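Local coordinates for cyclic di-GMP receptor atypical PilZ domain-containing protein (Xanthomonas campestris pv. campestris, PDB 3RQA), which is of unknown function but carries an atypical PilZ domain of the cyclic di-GMP receptor family and assembles into a tetramer through a helical bundle, at residues A45-L49 and L135-L141; H117-P121 and V145-A149; L141-L146 and W158-L164. All coordinates share one frame; numbering follows the deposited sequence.

Interaction 1: A45-L49 and L135-L141; sequences AETLL and LPELLQL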
loop_
_atom_site.group_PDB
_atom_site.type_symbol
_atom_site.label_atom_id
_atom_site.label_comp_id
_atom_site.label_asym_id
_atom_site.label_seq_id
_atom_site.Cartn_x
_atom_site.Cartn_y
_atom_site.Cartn_z
ATOM N N ALA C 45 0.468 4.843 -18.345
ATOM C CA ALA C 45 1.581 4.140 -18.970
ATOM C C ALA C 45 2.816 5.046 -18.924
ATOM O O ALA C 45 3.883 4.621 -18.477
ATOM C CB ALA C 45 1.234 3.778 -20.417
ATOM N N GLU C 46 2.669 6.294 -19.359
ATOM C CA GLU C 46 3.795 7.233 -19.346
ATOM C C GLU C 46 4.379 7.392 -17.937
ATOM O O GLU C 46 5.592 7.361 -17.753
ATOM C CB GLU C 46 3.371 8.616 -19.881
ATOM C CG GLU C 46 4.440 9.708 -19.695
ATOM C CD GLU C 46 4.075 11.049 -20.326
ATOM O OE1 GLU C 46 2.884 11.287 -20.593
ATOM O OE2 GLU C 46 4.988 11.876 -20.540
ATOM N N THR C 47 3.507 7.554 -16.950
ATOM C CA THR C 47 3.954 7.729 -15.572
ATOM C C THR C 47 4.714 6.508 -15.094
ATOM O O THR C 47 5.736 6.632 -14.441
ATOM C CB THR C 47 2.768 8.016 -14.625
ATOM O OG1 THR C 47 2.165 9.265 -14.995
ATOM C CG2 THR C 47 3.247 8.103 -13.171
ATOM N N LEU C 48 4.215 5.329 -15.429
ATOM C CA LEU C 48 4.875 4.099 -15.052
ATOM C C LEU C 48 6.308 4.051 -15.607
ATOM O O LEU C 48 7.259 3.772 -14.878
ATOM C CB LEU C 48 4.083 2.890 -15.585
ATOM C CG LEU C 48 4.858 1.563 -15.616
ATOM C CD1 LEU C 48 5.380 1.242 -14.224
ATOM C CD2 LEU C 48 3.959 0.436 -16.146
ATOM N N LEU C 49 6.443 4.307 -16.906
ATOM C CA LEU C 49 7.739 4.269 -17.579
ATOM C C LEU C 49 8.731 5.309 -17.056
ATOM O O LEU C 49 9.884 4.987 -16.749
ATOM C CB LEU C 49 7.535 4.435 -19.098
ATOM C CG LEU C 49 7.461 3.169 -19.969
ATOM C CD1 LEU C 49 6.689 2.089 -19.277
ATOM C CD2 LEU C 49 6.827 3.512 -21.310
ATOM N N LEU C 135 9.460 -4.602 -9.888
ATOM C CA LEU C 135 8.150 -3.987 -9.653
ATOM C C LEU C 135 7.102 -4.762 -10.450
ATOM O O LEU C 135 7.121 -4.773 -11.677
ATOM C CB LEU C 135 8.157 -2.529 -10.106
ATOM C CG LEU C 135 6.916 -1.676 -9.841
ATOM C CD1 LEU C 135 6.872 -1.254 -8.386
ATOM C CD2 LEU C 135 6.958 -0.449 -10.737
ATOM N N PRO C 136 6.160 -5.412 -9.755
ATOM C CA PRO C 136 5.108 -6.200 -10.408
ATOM C C PRO C 136 3.984 -5.371 -11.040
ATOM O O PRO C 136 2.804 -5.654 -10.833
ATOM C CB PRO C 136 4.608 -7.079 -9.271
ATOM C CG PRO C 136 4.634 -6.104 -8.112
ATOM C CD PRO C 136 5.985 -5.412 -8.288
ATOM N N GLU C 137 4.339 -4.340 -11.794
ATOM C CA GLU C 137 3.316 -3.527 -12.432
ATOM C C GLU C 137 3.356 -3.760 -13.934
ATOM O O GLU C 137 4.422 -3.955 -14.524
ATOM C CB GLU C 137 3.513 -2.040 -12.128
ATOM C CG GLU C 137 2.432 -1.159 -12.733
ATOM C CD GLU C 137 1.079 -1.316 -12.058
ATOM O OE1 GLU C 137 0.617 -2.465 -11.876
ATOM O OE2 GLU C 137 0.469 -0.279 -11.711
ATOM N N LEU C 138 2.188 -3.738 -14.558
ATOM C CA LEU C 138 2.127 -3.983 -15.988
ATOM C C LEU C 138 1.873 -2.758 -16.836
ATOM O O LEU C 138 1.146 -1.844 -16.456
ATOM C CB LEU C 138 1.069 -5.050 -16.292
ATOM C CG LEU C 138 1.267 -6.383 -15.552
ATOM C CD1 LEU C 138 0.225 -7.409 -16.008
ATOM C CD2 LEU C 138 2.665 -6.901 -15.823
ATOM N N LEU C 139 2.524 -2.743 -17.988
ATOM C CA LEU C 139 2.349 -1.683 -18.955
ATOM C C LEU C 139 1.312 -2.275 -19.921
ATOM O O LEU C 139 1.521 -3.366 -20.465
ATOM C CB LEU C 139 3.664 -1.412 -19.690
ATOM C CG LEU C 139 3.652 -0.333 -20.783
ATOM C CD1 LEU C 139 3.506 1.064 -20.149
ATOM C CD2 LEU C 139 4.936 -0.422 -21.605
ATOM N N GLN C 140 0.181 -1.598 -20.101
ATOM C CA GLN C 140 -0.819 -2.104 -21.031
ATOM C C GLN C 140 -0.894 -1.127 -22.177
ATOM O O GLN C 140 -1.002 0.076 -21.960
ATOM C CB GLN C 140 -2.194 -2.232 -20.373
ATOM C CG GLN C 140 -2.241 -3.224 -19.227
ATOM C CD GLN C 140 -3.633 -3.797 -19.012
ATOM O OE1 GLN C 140 -3.857 -4.579 -18.091
ATOM N NE2 GLN C 140 -4.570 -3.417 -19.869
ATOM N N LEU C 141 -0.822 -1.644 -23.395
ATOM C CA LEU C 141 -0.865 -0.809 -24.582
ATOM C C LEU C 141 -1.865 -1.310 -25.633
ATOM O O LEU C 141 -1.689 -2.389 -26.206
ATOM C CB LEU C 141 0.528 -0.740 -25.217
ATOM C CG LEU C 141 1.671 -0.192 -24.348
ATOM C CD1 LEU C 141 2.968 -0.157 -25.162
ATOM C CD2 LEU C 141 1.317 1.195 -23.851
#
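Leu139, at the start of a barrel strand, pushes its side chain under Ala45 and Leu49 of helix 42-55, and almost every atom of it meets something. At its root, CB sits 4.0 Å from CD2 of Leu48. With CG anti to the backbone N (chi1 179°), the branch rises to the helix, where CG lies 4.2 Å from Leu49 CD1. At the tip, Leu139 CD1 reaches Ala45 CB at 3.5 Å and presses equally near, tighter than usual van der Waals contact, on Leu49 CD1. The other methyl, CD2, flanks that same Leu49 carbon at 3.8 Å, and the two side chains cross at about a right angle with one methyl lodged against a fork. Leu48 works the other end: its CD2 rests on the backbone at Leu138 O, 3.6 Å away, while CD1 slides past Leu135 CD2 at 4.2 Å. Beneath it, Glu137 meets it through CG; its carboxylate makes a salt bridge with Arg90 of the second subunit, whose Leu83 packs on Leu48. No hydrogen bond joins the two segments. The chemistry is that of a hydrocarbon seam between helix and barrel, whose one charged member directs its polar end to the tetramer interface.

Interaction 2: H117-P121 and V145-A149; sequences HAHPP and VLASA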
loop_
_atom_site.group_PDB
_atom_site.type_symbol
_atom_site.label_atom_id
_atom_site.label_comp_id
_atom_site.label_asym_id
_atom_site.label_seq_id
_atom_site.Cartn_x
_atom_site.Cartn_y
_atom_site.Cartn_z
ATOM N N HIS C 117 -2.971 -18.596 -28.269
ATOM C CA HIS C 117 -3.922 -18.760 -29.361
ATOM C C HIS C 117 -3.668 -17.730 -30.459
ATOM O O HIS C 117 -3.291 -16.595 -30.177
ATOM C CB HIS C 117 -5.349 -18.602 -28.826
ATOM C CG HIS C 117 -5.674 -19.528 -27.693
ATOM N ND1 HIS C 117 -5.704 -20.898 -27.837
ATOM C CD2 HIS C 117 -5.945 -19.281 -26.389
ATOM C CE1 HIS C 117 -5.977 -21.457 -26.671
ATOM N NE2 HIS C 117 -6.128 -20.498 -25.776
ATOM N N ALA C 118 -3.862 -18.130 -31.711
ATOM C CA ALA C 118 -3.667 -17.212 -32.824
ATOM C C ALA C 118 -4.831 -16.233 -32.841
ATOM O O ALA C 118 -5.869 -16.475 -32.223
ATOM C CB ALA C 118 -3.612 -17.979 -34.146
ATOM N N HIS C 119 -4.653 -15.122 -33.544
ATOM C CA HIS C 119 -5.697 -14.113 -33.660
ATOM C C HIS C 119 -5.549 -13.494 -35.032
ATOM O O HIS C 119 -4.488 -12.980 -35.367
ATOM C CB HIS C 119 -5.533 -13.044 -32.586
ATOM C CG HIS C 119 -6.086 -13.440 -31.256
ATOM N ND1 HIS C 119 -7.440 -13.474 -30.996
ATOM C CD2 HIS C 119 -5.472 -13.835 -30.115
ATOM C CE1 HIS C 119 -7.637 -13.873 -29.753
ATOM N NE2 HIS C 119 -6.460 -14.099 -29.196
ATOM N N PRO C 120 -6.614 -13.527 -35.843
ATOM C CA PRO C 120 -6.541 -12.956 -37.185
ATOM C C PRO C 120 -6.155 -11.487 -37.213
ATOM O O PRO C 120 -6.494 -10.720 -36.302
ATOM C CB PRO C 120 -7.945 -13.197 -37.734
ATOM C CG PRO C 120 -8.804 -13.104 -36.501
ATOM C CD PRO C 120 -8.000 -13.909 -35.510
ATOM N N PRO C 121 -5.409 -11.079 -38.252
ATOM C CA PRO C 121 -5.016 -9.673 -38.348
ATOM C C PRO C 121 -6.279 -8.823 -38.312
ATOM O O PRO C 121 -7.286 -9.169 -38.928
ATOM C CB PRO C 121 -4.272 -9.601 -39.685
ATOM C CG PRO C 121 -4.666 -10.836 -40.407
ATOM C CD PRO C 121 -4.795 -11.864 -39.329
ATOM N N VAL C 145 -3.774 -6.389 -34.321
ATOM C CA VAL C 145 -2.975 -7.466 -34.883
ATOM C C VAL C 145 -2.722 -7.185 -36.365
ATOM O O VAL C 145 -3.667 -7.093 -37.152
ATOM C CB VAL C 145 -3.704 -8.827 -34.758
ATOM C CG1 VAL C 145 -2.859 -9.930 -35.388
ATOM C CG2 VAL C 145 -3.989 -9.131 -33.292
ATOM N N LEU C 146 -1.449 -7.035 -36.729
ATOM C CA LEU C 146 -1.055 -6.789 -38.115
ATOM C C LEU C 146 -0.909 -8.132 -38.822
ATOM O O LEU C 146 -1.357 -8.302 -39.957
ATOM C CB LEU C 146 0.301 -6.075 -38.196
ATOM C CG LEU C 146 0.551 -4.633 -37.756
ATOM C CD1 LEU C 146 1.963 -4.258 -38.181
ATOM C CD2 LEU C 146 -0.426 -3.684 -38.398
ATOM N N ALA C 147 -0.255 -9.076 -38.146
ATOM C CA ALA C 147 -0.037 -10.401 -38.703
ATOM C C ALA C 147 -0.103 -11.488 -37.640
ATOM O O ALA C 147 0.186 -11.248 -36.463
ATOM C CB ALA C 147 1.296 -10.453 -39.400
ATOM N N SER C 148 -0.478 -12.684 -38.082
ATOM C CA SER C 148 -0.608 -13.859 -37.234
ATOM C C SER C 148 -0.099 -15.065 -38.018
ATOM O O SER C 148 -0.590 -15.355 -39.115
ATOM C CB SER C 148 -2.074 -14.082 -36.859
ATOM O OG SER C 148 -2.218 -15.215 -36.025
ATOM N N ALA C 149 0.885 -15.758 -37.459
ATOM C CA ALA C 149 1.455 -16.916 -38.122
ATOM C C ALA C 149 2.124 -17.857 -37.138
ATOM O O ALA C 149 2.412 -17.488 -36.000
ATOM C CB ALA C 149 2.457 -16.475 -39.182
#
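The hydroxyl OG of Ser148 receives a weak hydrogen bond from the backbone N of His119, 3.5 Å away with an angle of 152° at the hydrogen. Its torsion sets this up: OG stands anti to the serine's own N (chi1 -180°), which points the hydroxyl at the loop, where the methyl CB of Ala118 also lies against it at 3.6 Å. The carbonyl oxygen of His119 has Ser148 CB only 3.0 Å away and Val145 CG1 at 3.5 Å. Further along, Pro121 lies over the backbone of the strand. Its CA makes a C-H...O contact with Val145 O at 3.1 Å, bent to 120° at the hydrogen, and its CB approaches Leu146 O at 3.2 Å. That second carbonyl belongs to a classic beta bulge, in which Leu146 and Ala147 both face Trp158. Conventional pairing resumes just beyond, where Val145 bonds through its backbone to Gly122 and Thr123, leading into strand 124-129. Pro120 and Pro121 have no N-H to donate to the strand; one weak bond, carbon-to-oxygen contacts and the bulk of Val145 hold the loop against strand 139-150 at the protein surface.

Interaction 3: L141-L146 and W158-L164; sequences LPADVL and WLRFAPL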
loop_
_atom_site.group_PDB
_atom_site.type_symbol
_atom_site.label_atom_id
_atom_site.label_comp_id
_atom_site.label_asym_id
_atom_site.label_seq_id
_atom_site.Cartn_x
_atom_site.Cartn_y
_atom_site.Cartn_z
ATOM N N LEU C 141 -0.822 -1.644 -23.395
ATOM C CA LEU C 141 -0.865 -0.809 -24.582
ATOM C C LEU C 141 -1.865 -1.310 -25.633
ATOM O O LEU C 141 -1.689 -2.389 -26.206
ATOM C CB LEU C 141 0.528 -0.740 -25.217
ATOM C CG LEU C 141 1.671 -0.192 -24.348
ATOM C CD1 LEU C 141 2.968 -0.157 -25.162
ATOM C CD2 LEU C 141 1.317 1.195 -23.851
ATOM N N PRO C 142 -2.944 -0.547 -25.872
ATOM C CA PRO C 142 -3.947 -0.935 -26.870
ATOM C C PRO C 142 -3.219 -1.172 -28.195
ATOM O O PRO C 142 -2.311 -0.420 -28.544
ATOM C CB PRO C 142 -4.860 0.280 -26.925
ATOM C CG PRO C 142 -4.861 0.740 -25.496
ATOM C CD PRO C 142 -3.395 0.621 -25.096
ATOM N N ALA C 143 -3.605 -2.220 -28.920
ATOM C CA ALA C 143 -2.951 -2.541 -30.185
ATOM C C ALA C 143 -3.827 -3.366 -31.126
ATOM O O ALA C 143 -4.829 -3.947 -30.712
ATOM C CB ALA C 143 -1.657 -3.289 -29.912
ATOM N N ASP C 144 -3.438 -3.407 -32.395
ATOM C CA ASP C 144 -4.155 -4.180 -33.397
ATOM C C ASP C 144 -3.211 -5.246 -33.960
ATOM O O ASP C 144 -1.994 -5.052 -34.038
ATOM C CB ASP C 144 -4.667 -3.277 -34.524
ATOM C CG ASP C 144 -5.799 -2.356 -34.070
ATOM O OD1 ASP C 144 -6.460 -1.727 -34.928
ATOM O OD2 ASP C 144 -6.031 -2.251 -32.846
ATOM N N VAL C 145 -3.774 -6.389 -34.321
ATOM C CA VAL C 145 -2.975 -7.466 -34.883
ATOM C C VAL C 145 -2.722 -7.185 -36.365
ATOM O O VAL C 145 -3.667 -7.093 -37.152
ATOM C CB VAL C 145 -3.704 -8.827 -34.758
ATOM C CG1 VAL C 145 -2.859 -9.930 -35.388
ATOM C CG2 VAL C 145 -3.989 -9.131 -33.292
ATOM N N LEU C 146 -1.449 -7.035 -36.729
ATOM C CA LEU C 146 -1.055 -6.789 -38.115
ATOM C C LEU C 146 -0.909 -8.132 -38.822
ATOM O O LEU C 146 -1.357 -8.302 -39.957
ATOM C CB LEU C 146 0.301 -6.075 -38.196
ATOM C CG LEU C 146 0.551 -4.633 -37.756
ATOM C CD1 LEU C 146 1.963 -4.258 -38.181
ATOM C CD2 LEU C 146 -0.426 -3.684 -38.398
ATOM N N TRP C 158 2.056 -10.102 -34.510
ATOM C CA TRP C 158 2.741 -8.846 -34.757
ATOM C C TRP C 158 1.672 -7.831 -34.395
ATOM O O TRP C 158 0.633 -7.751 -35.051
ATOM C CB TRP C 158 3.136 -8.705 -36.230
ATOM C CG TRP C 158 4.356 -9.486 -36.598
ATOM C CD1 TRP C 158 5.603 -8.987 -36.865
ATOM C CD2 TRP C 158 4.457 -10.908 -36.733
ATOM N NE1 TRP C 158 6.469 -10.010 -37.158
ATOM C CE2 TRP C 158 5.796 -11.201 -37.084
ATOM C CE3 TRP C 158 3.545 -11.966 -36.592
ATOM C CZ2 TRP C 158 6.248 -12.508 -37.296
ATOM C CZ3 TRP C 158 3.996 -13.270 -36.805
ATOM C CH2 TRP C 158 5.336 -13.527 -37.153
ATOM N N LEU C 159 1.908 -7.091 -33.325
ATOM C CA LEU C 159 0.958 -6.094 -32.869
ATOM C C LEU C 159 1.492 -4.670 -33.077
ATOM O O LEU C 159 2.648 -4.379 -32.774
ATOM C CB LEU C 159 0.648 -6.296 -31.382
ATOM C CG LEU C 159 0.047 -7.591 -30.814
ATOM C CD1 LEU C 159 -1.236 -7.929 -31.536
ATOM C CD2 LEU C 159 1.035 -8.721 -30.922
ATOM N N ARG C 160 0.635 -3.791 -33.588
ATOM C CA ARG C 160 1.002 -2.396 -33.800
ATOM C C ARG C 160 0.240 -1.585 -32.758
ATOM O O ARG C 160 -0.993 -1.646 -32.713
ATOM C CB ARG C 160 0.597 -1.930 -35.199
ATOM C CG ARG C 160 1.022 -0.499 -35.486
ATOM C CD ARG C 160 -0.109 0.306 -36.075
ATOM N NE ARG C 160 -0.404 -0.068 -37.455
ATOM C CZ ARG C 160 -1.624 -0.351 -37.905
ATOM N NH1 ARG C 160 -2.662 -0.312 -37.080
ATOM N NH2 ARG C 160 -1.807 -0.656 -39.185
ATOM N N PHE C 161 0.964 -0.836 -31.924
ATOM C CA PHE C 161 0.320 -0.041 -30.881
ATOM C C PHE C 161 -0.543 1.057 -31.490
ATOM O O PHE C 161 -0.225 1.587 -32.551
ATOM C CB PHE C 161 1.354 0.618 -29.934
ATOM C CG PHE C 161 2.359 -0.349 -29.339
ATOM C CD1 PHE C 161 1.939 -1.499 -28.672
ATOM C CD2 PHE C 161 3.730 -0.102 -29.452
ATOM C CE1 PHE C 161 2.863 -2.394 -28.134
ATOM C CE2 PHE C 161 4.667 -0.987 -28.918
ATOM C CZ PHE C 161 4.233 -2.135 -28.259
ATOM N N ALA C 162 -1.649 1.368 -30.821
ATOM C CA ALA C 162 -2.518 2.449 -31.264
ATOM C C ALA C 162 -1.681 3.694 -30.931
ATOM O O ALA C 162 -0.772 3.614 -30.107
ATOM C CB ALA C 162 -3.816 2.444 -30.462
ATOM N N PRO C 163 -1.957 4.845 -31.570
ATOM C CA PRO C 163 -1.158 6.040 -31.263
ATOM C C PRO C 163 -0.951 6.217 -29.771
ATOM O O PRO C 163 -1.908 6.196 -29.004
ATOM C CB PRO C 163 -1.975 7.164 -31.884
ATOM C CG PRO C 163 -2.530 6.497 -33.105
ATOM C CD PRO C 163 -2.996 5.159 -32.568
ATOM N N LEU C 164 0.308 6.392 -29.376
ATOM C CA LEU C 164 0.686 6.545 -27.976
ATOM C C LEU C 164 0.613 7.962 -27.422
ATOM O O LEU C 164 0.695 8.153 -26.210
ATOM C CB LEU C 164 2.112 6.023 -27.762
ATOM C CG LEU C 164 2.356 4.567 -28.173
ATOM C CD1 LEU C 164 3.819 4.362 -28.472
ATOM C CD2 LEU C 164 1.885 3.629 -27.072
HETATM O O HOH W 1 -1.082 1.916 -27.754
#
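Leu146 and Trp158 are joined in the antiparallel ladder of the hairpin formed by strands 139-150 and 155-161. Four backbone bonds link the two segments. Leu146 N donates to Trp158 O at 2.8 Å, running nearly along the C=O axis. Asp144 and Arg160 form the hydrogen-bonded pair: Arg160 N lies 3.0 Å from Asp144 O, in the carbonyl plane, while the return bond from Asp144 N to Arg160 O is tilted from its plane. At the far end Ala162 N gives a nearly straight bond (171°) to Pro142 O, which also accepts a hydrogen bond from a water that donates to Ala162 O as well. Apolar contacts occupy the face bearing Ala143, Val145, Leu159 and Phe161. Leu141 CD1 makes a CH-pi contact over the Phe161 ring, 3.8 Å from its centroid, and Val145 CG2 meets Leu159 CD1 tightly at 3.5 Å. On the face of Asp144 and Arg160, the arginine's CG stands opposite its own N (chi1 -177°) and the chain bends at chi2 and chi3, bringing the guanidinium under Leu146 CD2, 3.4 Å from NH2. Asp144 OD1 and Arg160 NH1 are 4.6 Å apart, beyond a salt bridge. The contact thus divides its chemistry by face: on one, hydrocarbon packing against Val127 and Ile111 within the barrel; on the other, a methyl over the guanidinium whose NE forms a salt bridge with Glu17, linking the hairpin to helix 12-19.

How the interactions relate
Following the chain past helix 12-19 and strand 24-34, helix 42-55 is the first to make one of these contacts, and interaction 1 closes a long loop around helix 73-95 and three barrel strands when the chain reaches 135-141. The loop 117-121 lies inside that circuit, yet its partner 145-149 comes after it, so interactions 1 and 2 cross. Interaction 3 follows interaction 1 in series, sharing Leu141, and closes the hairpin of strands 139-150 and 155-161. It shares Val145 and Leu146 with interaction 2, and the two meet at a probable hydrogen bond between Ala147 O and Trp158 N. Strand 139-150 serves all three: its start holds a helix, its middle the neighbouring strand, its far part a surface loop.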